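Local coordinates for putative periplasmic protein (Salmonella enterica, PDB 3OE3) that inhibits c-type lysozyme in the periplasm, probably shielding the bacterial cell wall from the lysozymes of the host, at residues C[50-55]-C[65-70]; C[28-33]-C[43-48]; C[16-21]-C[81-86]; C[32-37]-C[61-66]; C[6-11]-C[20-25]. All blocks are in the same frame, centred on the assembly; numbering follows the deposited sequence.

How the interactions relate
All five contacts belong to one closed, antiparallel eight-stranded barrel. Interactions 1, 2 and 5 each join strands adjacent in the chain and rest on ladders of backbone hydrogen bonds. Interactions 3 and 4 instead span the barrel between strands that are not neighbours, with no direct hydrogen bond, so side chains alone carry them. L65 belongs to both 1 and 4 and A32 to both 2 and 4, while interactions 3 and 5 share strand 16-24; L65 also packs on M18 of interaction 3. Every contact runs from buried to more exposed residues, and water bridges polar groups in 1, 4 and 5. Interactions 2 to 5 also include residues that meet the second subunit.

Interaction 1: residues C[50-55]-C[65-70]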
# COMPACT_ATOMS: atom_id res chain seq x y z
N SER C 50 -4.72 -15.51 17.01
CA SER C 50 -5.56 -14.36 16.72
C SER C 50 -5.01 -13.11 17.40
O SER C 50 -4.26 -13.22 18.38
CB SER C 50 -7.00 -14.62 17.18
OG SER C 50 -7.57 -15.71 16.46
N GLY C 51 -5.37 -11.94 16.90
CA GLY C 51 -6.29 -11.81 15.79
C GLY C 51 -5.62 -11.83 14.43
O GLY C 51 -5.64 -12.83 13.72
N ALA C 52 -5.01 -10.71 14.06
CA ALA C 52 -4.44 -10.62 12.73
C ALA C 52 -3.10 -9.89 12.79
O ALA C 52 -3.05 -8.68 13.00
CB ALA C 52 -5.40 -9.94 11.77
N ASN C 53 -2.03 -10.65 12.62
CA ASN C 53 -0.68 -10.15 12.79
C ASN C 53 0.09 -10.29 11.50
O ASN C 53 0.06 -11.35 10.86
CB ASN C 53 0.02 -10.92 13.90
CG ASN C 53 -0.81 -10.95 15.17
OD1 ASN C 53 -1.12 -9.91 15.74
ND2 ASN C 53 -1.18 -12.13 15.61
N TYR C 54 0.77 -9.22 11.10
CA TYR C 54 1.40 -9.16 9.78
C TYR C 54 2.90 -8.94 9.89
O TYR C 54 3.37 -8.29 10.83
CB TYR C 54 0.78 -8.04 8.94
CG TYR C 54 -0.72 -8.15 8.71
CD1 TYR C 54 -1.62 -7.75 9.71
CD2 TYR C 54 -1.24 -8.64 7.51
CE1 TYR C 54 -2.99 -7.85 9.52
CE2 TYR C 54 -2.62 -8.73 7.32
CZ TYR C 54 -3.48 -8.34 8.32
OH TYR C 54 -4.84 -8.42 8.13
N GLU C 55 3.64 -9.46 8.92
CA GLU C 55 5.07 -9.21 8.84
C GLU C 55 5.46 -8.77 7.44
O GLU C 55 4.84 -9.15 6.46
CB GLU C 55 5.87 -10.47 9.24
CG GLU C 55 5.72 -11.62 8.27
CD GLU C 55 6.66 -12.79 8.58
OE1 GLU C 55 7.58 -12.63 9.40
OE2 GLU C 55 6.46 -13.87 7.98
N LEU C 65 3.09 -5.82 12.39
CA LEU C 65 1.88 -5.12 12.75
C LEU C 65 1.00 -6.12 13.47
O LEU C 65 0.59 -7.15 12.90
CB LEU C 65 1.19 -4.59 11.47
CG LEU C 65 -0.20 -3.98 11.64
CD1 LEU C 65 -0.10 -2.67 12.43
CD2 LEU C 65 -0.88 -3.75 10.26
N TYR C 66 0.72 -5.85 14.74
CA TYR C 66 -0.10 -6.74 15.52
C TYR C 66 -1.45 -6.11 15.74
O TYR C 66 -1.54 -5.00 16.28
CB TYR C 66 0.56 -7.04 16.87
CG TYR C 66 1.88 -7.74 16.72
CD1 TYR C 66 1.96 -9.12 16.74
CD2 TYR C 66 3.05 -7.02 16.55
CE1 TYR C 66 3.17 -9.76 16.60
CE2 TYR C 66 4.27 -7.65 16.41
CZ TYR C 66 4.32 -9.02 16.44
OH TYR C 66 5.53 -9.67 16.31
N THR C 67 -2.51 -6.80 15.34
CA THR C 67 -3.84 -6.23 15.48
C THR C 67 -4.80 -7.19 16.17
O THR C 67 -4.67 -8.41 16.06
CB THR C 67 -4.43 -5.81 14.11
OG1 THR C 67 -5.07 -6.93 13.48
CG2 THR C 67 -3.34 -5.24 13.19
N LYS C 68 -5.75 -6.60 16.89
CA LYS C 68 -6.72 -7.32 17.68
C LYS C 68 -7.96 -6.46 17.74
O LYS C 68 -7.95 -5.40 18.35
CB LYS C 68 -6.17 -7.54 19.09
CG LYS C 68 -7.09 -8.33 20.01
CD LYS C 68 -7.21 -9.77 19.55
CE LYS C 68 -8.15 -10.56 20.46
NZ LYS C 68 -7.72 -10.48 21.88
N GLY C 69 -9.04 -6.91 17.10
CA GLY C 69 -10.25 -6.11 17.04
C GLY C 69 -10.00 -4.77 16.38
O GLY C 69 -9.55 -4.69 15.23
N LYS C 70 -10.26 -3.70 17.12
CA LYS C 70 -10.11 -2.34 16.60
C LYS C 70 -8.75 -1.77 16.91
O LYS C 70 -8.46 -0.62 16.57
CB LYS C 70 -11.17 -1.42 17.22
CG LYS C 70 -12.59 -1.84 16.97
CD LYS C 70 -13.54 -0.89 17.65
CE LYS C 70 -14.95 -1.47 17.68
NZ LYS C 70 -15.61 -1.12 18.96
O HOH W 1 -2.77 -9.81 17.70
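The hairpin of strands 52-56 and 64-68 in the barrel wall brings these segments together, its strands antiparallel at 170°. Y54 and L65 form a hydrogen-bonded pair: Y54 N gives a bond to L65 O (2.7 Å) in the plane of that carbonyl, and L65 N answers to Y54 O. A52 and T67 form the next such pair, with A52 N nearly straight on T67 O at 3.1 Å. T67 OG1 sits in the crowded position between its own backbone N and carbonyl carbon, from where it donates to A52 O (2.7 Å) on a lone pair, supplementing a weak bond from T67 N. Between them lies the non-hydrogen-bonded pair N53 and Y66, whose side chains cross at about a right angle with amide and ring planes 50° apart, N53 OD1 3.3 Å from Y66 CD1. A water donates to N53 OD1 (2.6 Å) and to T67 O. On the other face, Y54 and L65 lie alongside each other, Y54 CD1 being 4.1 Å from L65 CD2, and pack with M43 of strand 39-45. Such alternation of hydrogen-bonded and non-hydrogen-bonded pairs is typical of an antiparallel beta hairpin, here one building the barrel.

Interaction 2: residues C[28-33]-C[43-48]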
# COMPACT_ATOMS: atom_id res chain seq x y z
N GLY C 28 -9.75 -15.53 0.49
CA GLY C 28 -9.41 -15.47 1.90
C GLY C 28 -7.95 -15.22 2.26
O GLY C 28 -7.54 -15.46 3.40
N ASN C 29 -7.15 -14.73 1.32
CA ASN C 29 -5.77 -14.37 1.62
C ASN C 29 -5.72 -12.95 2.15
O ASN C 29 -6.53 -12.12 1.77
CB ASN C 29 -4.88 -14.52 0.39
CG ASN C 29 -4.70 -15.97 -0.02
OD1 ASN C 29 -4.89 -16.87 0.80
ND2 ASN C 29 -4.34 -16.19 -1.28
N ALA C 30 -4.78 -12.68 3.05
CA ALA C 30 -4.72 -11.37 3.72
C ALA C 30 -3.34 -10.75 3.67
O ALA C 30 -2.34 -11.42 3.94
CB ALA C 30 -5.19 -11.49 5.18
N TYR C 31 -3.31 -9.47 3.32
CA TYR C 31 -2.07 -8.70 3.28
C TYR C 31 -2.35 -7.34 3.88
O TYR C 31 -3.51 -6.95 4.06
CB TYR C 31 -1.57 -8.52 1.84
CG TYR C 31 -1.48 -9.80 1.05
CD1 TYR C 31 -2.57 -10.27 0.33
CD2 TYR C 31 -0.30 -10.53 0.99
CE1 TYR C 31 -2.50 -11.44 -0.39
CE2 TYR C 31 -0.22 -11.71 0.26
CZ TYR C 31 -1.33 -12.16 -0.43
OH TYR C 31 -1.29 -13.32 -1.18
N ALA C 32 -1.28 -6.60 4.19
CA ALA C 32 -1.41 -5.23 4.67
C ALA C 32 -0.32 -4.41 4.05
O ALA C 32 0.73 -4.93 3.69
CB ALA C 32 -1.31 -5.19 6.19
N ILE C 33 -0.55 -3.10 3.91
CA ILE C 33 0.51 -2.21 3.47
C ILE C 33 0.54 -1.01 4.40
O ILE C 33 -0.50 -0.41 4.68
CB ILE C 33 0.31 -1.68 2.04
CG1 ILE C 33 0.05 -2.82 1.05
CG2 ILE C 33 1.55 -0.89 1.60
CD1 ILE C 33 -0.55 -2.32 -0.25
N MSE C 43 3.08 -6.35 3.57
CA MSE C 43 3.14 -7.32 4.65
C MSE C 43 2.19 -8.48 4.40
O MSE C 43 1.17 -8.32 3.74
CB MSE C 43 2.80 -6.64 5.96
CG MSE C 43 3.48 -5.31 6.12
SE MSE C 43 2.96 -4.45 7.79
CE MSE C 43 4.20 -5.32 8.97
N ARG C 44 2.53 -9.64 4.97
CA ARG C 44 1.71 -10.84 4.83
C ARG C 44 1.15 -11.21 6.20
O ARG C 44 1.78 -10.94 7.23
CB ARG C 44 2.55 -12.00 4.27
CG ARG C 44 3.66 -12.43 5.22
CD ARG C 44 4.40 -13.66 4.73
NE ARG C 44 3.48 -14.79 4.58
CZ ARG C 44 3.18 -15.64 5.56
NH1 ARG C 44 3.73 -15.51 6.76
NH2 ARG C 44 2.34 -16.64 5.32
N LEU C 45 -0.02 -11.82 6.23
CA LEU C 45 -0.59 -12.32 7.48
C LEU C 45 0.20 -13.53 7.98
O LEU C 45 0.49 -14.46 7.21
CB LEU C 45 -2.06 -12.70 7.28
CG LEU C 45 -2.79 -13.21 8.52
CD1 LEU C 45 -3.18 -12.07 9.43
CD2 LEU C 45 -4.03 -14.04 8.13
N MSE C 46 0.55 -13.51 9.26
CA MSE C 46 1.18 -14.65 9.90
C MSE C 46 0.10 -15.59 10.42
O MSE C 46 -0.66 -15.25 11.31
CB MSE C 46 2.09 -14.21 11.05
CG MSE C 46 3.37 -13.53 10.57
SE MSE C 46 4.50 -12.91 12.06
CE MSE C 46 3.32 -11.63 12.76
N LYS C 47 0.04 -16.79 9.86
CA LYS C 47 -0.94 -17.76 10.35
C LYS C 47 -0.62 -18.20 11.78
O LYS C 47 -0.06 -19.27 12.02
CB LYS C 47 -1.07 -18.94 9.40
CG LYS C 47 -2.10 -18.72 8.30
CD LYS C 47 -1.71 -17.60 7.36
CE LYS C 47 -1.26 -18.15 6.02
NZ LYS C 47 -2.28 -19.09 5.46
N MSE C 48 -0.98 -17.35 12.74
CA MSE C 48 -0.70 -17.61 14.14
C MSE C 48 -1.87 -17.18 15.02
O MSE C 48 -2.97 -16.93 14.52
CB MSE C 48 0.55 -16.86 14.58
CG MSE C 48 0.40 -15.36 14.47
SE MSE C 48 1.83 -14.38 15.34
CE MSE C 48 3.35 -15.00 14.29
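Three backbone hydrogen bonds hold residues 28-33 to residues 43-48. A32 and M43 make a hydrogen-bonded pair in which the two bonds differ in geometry: M43 N approaches A32 O nearly along the C=O axis at 2.7 Å, whereas A32 N lies above the carbonyl plane of M43 O at 3.0 Å. Beyond the non-hydrogen-bonded pair of Y31 and R44, the ladder continues with a longer bond, L45 N to A30 O at 3.3 Å, and there the strands draw apart. These are the strands of the hairpin 30-36 and 39-45, crossing at 149° as the barrel wall twists. Apolar contacts occupy the face of A30, A32, M43 and L45. A30 CB meets L45 CB at 4.0 Å, with L45 CD2 close by, and A32 CB lies 4.4 Å from M43 CB. The selenomethionine M43 turns its end away from residues 28-33, its chain bending at the last torsion (chi3 84°), and packs on I34 and Y63. Aromatic and polar groups take the other face. Y31 has CG anti to its carbonyl carbon (chi1 -51°), which sets M43 O at the edge of the ring, in its plane, with Y31 CB 3.3 Å from M43 O. Y31 OH is hydrogen-bonded to E4 of the second subunit, and N29 ND2 bonds the same E4 carboxylate; R44 NH1 forms a long, weak ion pair with E55.

Interaction 3: residues C[16-21]-C[81-86]; sequences QVMEVI and PVLSNC
L83 is the wedge between strand 16-24 and the corner of strand 80-88, and its two methyl groups face different surroundings. CD1 is turned toward the buried selenomethionine M18, lying 3.7 Å from M18 CB and close to CG and SE, the two side chains crossing obliquely. M18 runs extended from the backbone, CG anti to N (chi1 180°), and bends only at chi3 (67°). That bend sets its terminal methyl CE 4.0 Å from C86 SG, one half of the disulfide to C12. M18 also packs on Y10, L65 and L74, which places this part of the contact in the barrel interior. The two strands are not adjacent in the sheet: strand 5-12 lies between them, and no hydrogen bond joins the segments. V82 and L83 both face L74 in a classic beta bulge, where the chain turns a corner. L83 CD2 points to the solvent-exposed side, which has few partners across the contact, although its touch on Q16 CB is close at 3.5 Å. Q16 and L83 cross at about a right angle, only the aliphatic base of the glutamine, CB and CG, taking part. A bend at chi2 (-60°) carries the amide NE2 to a hydrogen bond with D14 O.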
# COMPACT_ATOMS: atom_id res chain seq x y z
N GLN C 16 0.06 10.67 16.85
CA GLN C 16 0.44 10.03 15.60
C GLN C 16 -0.75 9.34 14.95
O GLN C 16 -1.65 8.86 15.62
CB GLN C 16 1.53 9.00 15.86
CG GLN C 16 2.78 9.55 16.48
CD GLN C 16 3.42 10.60 15.61
OE1 GLN C 16 3.72 10.35 14.44
NE2 GLN C 16 3.65 11.77 16.18
N VAL C 17 -0.73 9.29 13.63
CA VAL C 17 -1.76 8.60 12.88
C VAL C 17 -1.10 7.49 12.07
O VAL C 17 0.04 7.63 11.62
CB VAL C 17 -2.48 9.56 11.93
CG1 VAL C 17 -3.48 8.80 11.06
CG2 VAL C 17 -3.18 10.65 12.72
N MSE C 18 -1.78 6.36 11.93
CA MSE C 18 -1.26 5.30 11.05
C MSE C 18 -2.31 4.93 10.02
O MSE C 18 -3.41 4.54 10.39
CB MSE C 18 -0.92 4.06 11.87
CG MSE C 18 -0.39 2.89 11.06
SE MSE C 18 0.24 1.40 12.15
CE MSE C 18 -1.48 0.84 12.88
N GLU C 19 -1.98 5.04 8.73
CA GLU C 19 -2.80 4.49 7.67
C GLU C 19 -2.38 3.05 7.39
O GLU C 19 -1.19 2.74 7.32
CB GLU C 19 -2.61 5.27 6.36
CG GLU C 19 -3.45 6.51 6.19
CD GLU C 19 -3.38 7.05 4.77
OE1 GLU C 19 -2.68 6.44 3.92
OE2 GLU C 19 -4.03 8.08 4.50
N VAL C 20 -3.35 2.16 7.22
CA VAL C 20 -3.07 0.82 6.75
C VAL C 20 -4.00 0.51 5.59
O VAL C 20 -5.20 0.77 5.66
CB VAL C 20 -3.25 -0.24 7.86
CG1 VAL C 20 -2.81 -1.62 7.34
CG2 VAL C 20 -2.46 0.13 9.13
N ILE C 21 -3.44 -0.01 4.51
CA ILE C 21 -4.24 -0.57 3.42
C ILE C 21 -4.32 -2.07 3.67
O ILE C 21 -3.29 -2.74 3.78
CB ILE C 21 -3.61 -0.33 2.04
CG1 ILE C 21 -3.41 1.15 1.76
CG2 ILE C 21 -4.48 -0.95 0.96
CD1 ILE C 21 -4.67 1.96 1.70
N PRO C 81 8.85 -0.44 19.92
CA PRO C 81 7.66 0.31 19.52
C PRO C 81 7.94 1.30 18.40
O PRO C 81 8.94 2.02 18.45
CB PRO C 81 7.25 1.05 20.80
CG PRO C 81 7.85 0.24 21.90
CD PRO C 81 9.14 -0.29 21.35
N VAL C 82 7.06 1.33 17.41
CA VAL C 82 7.11 2.35 16.38
C VAL C 82 5.88 3.24 16.51
O VAL C 82 5.99 4.46 16.64
CB VAL C 82 7.18 1.72 14.99
CG1 VAL C 82 7.16 2.81 13.92
CG2 VAL C 82 8.42 0.85 14.87
N LEU C 83 4.70 2.62 16.51
CA LEU C 83 3.45 3.32 16.78
C LEU C 83 2.67 2.48 17.78
O LEU C 83 2.53 1.27 17.57
CB LEU C 83 2.66 3.55 15.49
CG LEU C 83 3.26 4.55 14.51
CD1 LEU C 83 2.53 4.46 13.18
CD2 LEU C 83 3.19 5.97 15.07
N SER C 84 2.18 3.10 18.86
CA SER C 84 1.66 2.34 19.99
C SER C 84 0.23 2.73 20.33
O SER C 84 -0.19 3.86 20.07
CB SER C 84 2.53 2.55 21.24
OG SER C 84 3.88 2.15 21.05
N ASN C 85 -0.50 1.78 20.90
CA ASN C 85 -1.86 2.02 21.36
C ASN C 85 -2.71 2.62 20.24
O ASN C 85 -3.40 3.61 20.43
CB ASN C 85 -1.85 2.92 22.60
CG ASN C 85 -3.23 3.07 23.23
OD1 ASN C 85 -4.05 2.16 23.22
ND2 ASN C 85 -3.48 4.24 23.80
N CYS C 86 -2.66 2.00 19.07
CA CYS C 86 -3.44 2.48 17.94
C CYS C 86 -4.86 1.94 17.99
O CYS C 86 -5.08 0.78 18.32
CB CYS C 86 -2.77 2.05 16.62
SG CYS C 86 -1.09 2.74 16.42

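Interaction 4: residues C[32-37]-C[61-66]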
# COMPACT_ATOMS: atom_id res chain seq x y z
N ALA C 32 -1.28 -6.60 4.19
CA ALA C 32 -1.41 -5.23 4.67
C ALA C 32 -0.32 -4.41 4.05
O ALA C 32 0.73 -4.93 3.69
CB ALA C 32 -1.31 -5.19 6.19
N ILE C 33 -0.55 -3.10 3.91
CA ILE C 33 0.51 -2.21 3.47
C ILE C 33 0.54 -1.01 4.40
O ILE C 33 -0.50 -0.41 4.68
CB ILE C 33 0.31 -1.68 2.04
CG1 ILE C 33 0.05 -2.82 1.05
CG2 ILE C 33 1.55 -0.89 1.60
CD1 ILE C 33 -0.55 -2.32 -0.25
N ILE C 34 1.73 -0.70 4.89
CA ILE C 34 1.93 0.50 5.72
C ILE C 34 2.97 1.39 5.06
O ILE C 34 3.67 0.97 4.15
CB ILE C 34 2.38 0.13 7.16
CG1 ILE C 34 3.72 -0.60 7.14
CG2 ILE C 34 1.29 -0.69 7.86
CD1 ILE C 34 4.36 -0.79 8.55
N SER C 35 3.05 2.65 5.51
CA SER C 35 4.05 3.57 5.00
C SER C 35 4.92 4.01 6.17
O SER C 35 4.41 4.54 7.16
CB SER C 35 3.35 4.77 4.36
OG SER C 35 4.27 5.72 3.87
N GLN C 36 6.22 3.76 6.07
CA GLN C 36 7.20 4.18 7.08
C GLN C 36 8.46 4.72 6.41
O GLN C 36 8.92 4.16 5.42
CB GLN C 36 7.60 2.99 7.96
CG GLN C 36 6.61 2.67 9.06
CD GLN C 36 6.57 3.75 10.12
OE1 GLN C 36 7.60 4.12 10.67
NE2 GLN C 36 5.38 4.27 10.38
N VAL C 37 9.04 5.77 6.98
CA VAL C 37 10.24 6.38 6.43
C VAL C 37 10.07 6.62 4.93
O VAL C 37 10.98 6.39 4.14
CB VAL C 37 11.49 5.54 6.70
CG1 VAL C 37 12.75 6.41 6.56
CG2 VAL C 37 11.42 4.95 8.10
N TYR C 61 13.27 -5.83 6.03
CA TYR C 61 12.50 -5.04 6.97
C TYR C 61 12.04 -5.91 8.12
O TYR C 61 11.73 -7.09 7.94
CB TYR C 61 11.29 -4.42 6.28
CG TYR C 61 11.65 -3.43 5.20
CD1 TYR C 61 11.69 -2.07 5.46
CD2 TYR C 61 11.95 -3.86 3.92
CE1 TYR C 61 12.03 -1.16 4.47
CE2 TYR C 61 12.29 -2.96 2.93
CZ TYR C 61 12.32 -1.62 3.21
OH TYR C 61 12.66 -0.73 2.22
N THR C 62 11.98 -5.33 9.32
CA THR C 62 11.58 -6.09 10.49
C THR C 62 10.27 -5.57 11.09
O THR C 62 9.91 -5.93 12.21
CB THR C 62 12.67 -6.09 11.57
OG1 THR C 62 12.86 -4.75 12.05
CG2 THR C 62 14.00 -6.62 11.01
N TYR C 63 9.55 -4.73 10.35
CA TYR C 63 8.25 -4.28 10.81
C TYR C 63 7.29 -5.44 10.98
O TYR C 63 7.19 -6.32 10.12
CB TYR C 63 7.64 -3.27 9.82
CG TYR C 63 8.41 -1.97 9.71
CD1 TYR C 63 8.54 -1.10 10.80
CD2 TYR C 63 9.01 -1.60 8.51
CE1 TYR C 63 9.23 0.08 10.69
CE2 TYR C 63 9.72 -0.42 8.40
CZ TYR C 63 9.83 0.42 9.49
OH TYR C 63 10.53 1.59 9.38
N LYS C 64 6.58 -5.42 12.10
CA LYS C 64 5.46 -6.30 12.33
C LYS C 64 4.28 -5.49 12.88
O LYS C 64 4.44 -4.59 13.72
CB LYS C 64 5.84 -7.45 13.28
CG LYS C 64 6.85 -8.42 12.68
CD LYS C 64 7.15 -9.56 13.65
CE LYS C 64 7.93 -10.68 12.97
NZ LYS C 64 9.12 -10.16 12.24
N LEU C 65 3.09 -5.82 12.39
CA LEU C 65 1.88 -5.12 12.75
C LEU C 65 1.00 -6.12 13.47
O LEU C 65 0.59 -7.15 12.90
CB LEU C 65 1.19 -4.59 11.47
CG LEU C 65 -0.20 -3.98 11.64
CD1 LEU C 65 -0.10 -2.67 12.43
CD2 LEU C 65 -0.88 -3.75 10.26
N TYR C 66 0.72 -5.85 14.74
CA TYR C 66 -0.10 -6.74 15.52
C TYR C 66 -1.45 -6.11 15.74
O TYR C 66 -1.54 -5.00 16.28
CB TYR C 66 0.56 -7.04 16.87
CG TYR C 66 1.88 -7.74 16.72
CD1 TYR C 66 1.96 -9.12 16.74
CD2 TYR C 66 3.05 -7.02 16.55
CE1 TYR C 66 3.17 -9.76 16.60
CE2 TYR C 66 4.27 -7.65 16.41
CZ TYR C 66 4.32 -9.02 16.44
OH TYR C 66 5.53 -9.67 16.31
O HOH W 2 10.53 3.21 11.59
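Residues 32-37 run as strand up to Q36, while residues 61-66 enter strand 64-68 only at K64; the backbones stay well apart, A32 CA and L65 CA being 8.7 Å from each other. No hydrogen bond passes directly between them, for strands 39-45 and 52-56 intervene in the barrel sheet, and the contact spans the interior through side chains. At its buried end, L65 CD2 is the common partner, 4.3 Å from A32 CB and 4.5 Å from I34 CG2. I34 sends CD1 the other way along the segment, to 4.3 Å from Y63 CB. Toward the rim, Q36 lies over a face of the Y63 ring. Its CG forms a CH-pi contact, 4.3 Å from the ring centroid and 25° off the normal, and its CB approaches Y63 OH at 3.5 Å. The Q36 chain bends at chi2 (-68°), and its amide plane stands at 66° to the ring. V37 CG2 touches the phenol oxygen as well, at 3.7 Å. A water in the plane of the ring, 2.7 Å from Y63 OH, donates to Q36 OE1, linking the two polar ends. The chemistry thus passes from purely apolar packing inside the barrel to a mixed, water-bridged contact at its end, where Y63 offers both a face for aliphatic carbons and a hydroxyl for water.

Interaction 5: residues C[6-11]-C[20-25]; sequences SKSIYT and VIYVNT
Y10 and Y22 both place CG anti to the carbonyl carbon (chi1 -69° and -72°), so their rings, on the same face of the hairpin but four residues out of register, reach toward each other tip to tip. There Y22 OH donates to Y10 OH at 2.8 Å. V20 lies beneath this pair: its CG2 meets Y10 CE1 at 3.8 Å and its CG1 rests against one face of the Y22 ring, offset toward the rim. S8 comes to the edge of that ring, OG in its plane and 3.6 Å from Y22 CE2. The backbone beneath is a regular antiparallel ladder of strands 5-12 and 16-24, crossing at 144°. Hydrogen-bonded pairs S6-Y22 and S8-V20 give four bonds, all nearly along the C=O axes; S8 N to V20 O is the shortest at 2.8 Å. Between them K7 and I21 occupy the opposite face, where I21 CD1 lies 3.7 Å from K7 CB. K7 NZ leads on to E19 in a salt bridge and to M40 O of the second subunit. At the open end a water joins S6 OG, Y22 O and N24 ND2. One face therefore serves the subunit interface, while the other joins two phenols through a single directed bond: because Y22 OH donates the hydrogen bond and Y10 OH accepts it, the Y10 hydroxyl may be polarised into a somewhat better donor.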
# COMPACT_ATOMS: atom_id res chain seq x y z
N SER C 6 -9.24 -2.11 1.27
CA SER C 6 -9.83 -1.08 2.10
C SER C 6 -8.73 -0.33 2.83
O SER C 6 -7.62 -0.82 2.96
CB SER C 6 -10.83 -1.68 3.10
OG SER C 6 -10.23 -2.66 3.91
N LYS C 7 -9.05 0.88 3.28
CA LYS C 7 -8.09 1.68 4.02
C LYS C 7 -8.61 1.92 5.42
O LYS C 7 -9.76 2.33 5.61
CB LYS C 7 -7.85 3.02 3.34
CG LYS C 7 -7.01 3.98 4.20
CD LYS C 7 -6.94 5.39 3.63
CE LYS C 7 -6.02 5.46 2.43
NZ LYS C 7 -5.72 6.87 2.03
N SER C 8 -7.74 1.67 6.41
CA SER C 8 -8.07 1.95 7.80
C SER C 8 -7.17 3.04 8.32
O SER C 8 -5.98 3.07 8.01
CB SER C 8 -7.86 0.70 8.65
OG SER C 8 -8.89 -0.25 8.42
N ILE C 9 -7.73 3.94 9.10
CA ILE C 9 -6.95 4.99 9.72
C ILE C 9 -7.00 4.80 11.25
O ILE C 9 -8.08 4.63 11.82
CB ILE C 9 -7.45 6.38 9.30
CG1 ILE C 9 -7.29 6.54 7.77
CG2 ILE C 9 -6.71 7.49 10.05
CD1 ILE C 9 -7.60 7.91 7.25
N TYR C 10 -5.82 4.80 11.89
CA TYR C 10 -5.73 4.58 13.34
C TYR C 10 -5.20 5.83 14.01
O TYR C 10 -4.28 6.47 13.50
CB TYR C 10 -4.76 3.44 13.65
CG TYR C 10 -5.19 2.04 13.23
CD1 TYR C 10 -4.99 1.60 11.92
CD2 TYR C 10 -5.76 1.16 14.15
CE1 TYR C 10 -5.38 0.34 11.54
CE2 TYR C 10 -6.16 -0.12 13.75
CZ TYR C 10 -5.96 -0.51 12.44
OH TYR C 10 -6.34 -1.79 12.04
N THR C 11 -5.77 6.16 15.16
CA THR C 11 -5.19 7.17 16.04
C THR C 11 -4.30 6.46 17.05
O THR C 11 -4.72 5.50 17.70
CB THR C 11 -6.28 7.99 16.77
OG1 THR C 11 -7.36 7.13 17.15
CG2 THR C 11 -6.81 9.07 15.84
N VAL C 20 -3.35 2.16 7.22
CA VAL C 20 -3.07 0.82 6.75
C VAL C 20 -4.00 0.51 5.59
O VAL C 20 -5.20 0.77 5.66
CB VAL C 20 -3.25 -0.24 7.86
CG1 VAL C 20 -2.81 -1.62 7.34
CG2 VAL C 20 -2.46 0.13 9.13
N ILE C 21 -3.44 -0.01 4.51
CA ILE C 21 -4.24 -0.57 3.42
C ILE C 21 -4.32 -2.07 3.67
O ILE C 21 -3.29 -2.74 3.78
CB ILE C 21 -3.61 -0.33 2.04
CG1 ILE C 21 -3.41 1.15 1.76
CG2 ILE C 21 -4.48 -0.95 0.96
CD1 ILE C 21 -4.67 1.96 1.70
N TYR C 22 -5.53 -2.59 3.81
CA TYR C 22 -5.70 -4.02 3.98
C TYR C 22 -6.21 -4.63 2.68
O TYR C 22 -7.11 -4.09 2.04
CB TYR C 22 -6.71 -4.32 5.10
CG TYR C 22 -6.18 -4.02 6.49
CD1 TYR C 22 -5.21 -4.82 7.06
CD2 TYR C 22 -6.68 -2.96 7.24
CE1 TYR C 22 -4.74 -4.58 8.34
CE2 TYR C 22 -6.21 -2.70 8.54
CZ TYR C 22 -5.23 -3.52 9.07
OH TYR C 22 -4.74 -3.32 10.36
N VAL C 23 -5.61 -5.76 2.30
CA VAL C 23 -6.03 -6.54 1.14
C VAL C 23 -6.57 -7.86 1.66
O VAL C 23 -5.87 -8.61 2.33
CB VAL C 23 -4.86 -6.80 0.19
CG1 VAL C 23 -5.32 -7.64 -1.03
CG2 VAL C 23 -4.23 -5.48 -0.25
N ASN C 24 -7.83 -8.13 1.37
CA ASN C 24 -8.45 -9.36 1.79
C ASN C 24 -9.10 -9.97 0.56
O ASN C 24 -10.16 -9.53 0.15
CB ASN C 24 -9.50 -9.08 2.86
CG ASN C 24 -8.88 -8.70 4.18
OD1 ASN C 24 -8.27 -9.53 4.84
ND2 ASN C 24 -9.03 -7.45 4.57
N THR C 25 -8.46 -10.98 -0.02
CA THR C 25 -8.91 -11.47 -1.32
C THR C 25 -10.16 -12.32 -1.16
O THR C 25 -10.47 -12.80 -0.06
CB THR C 25 -7.83 -12.30 -2.07
OG1 THR C 25 -7.69 -13.59 -1.46
CG2 THR C 25 -6.46 -11.58 -2.05
O HOH W 3 -9.87 -5.20 2.75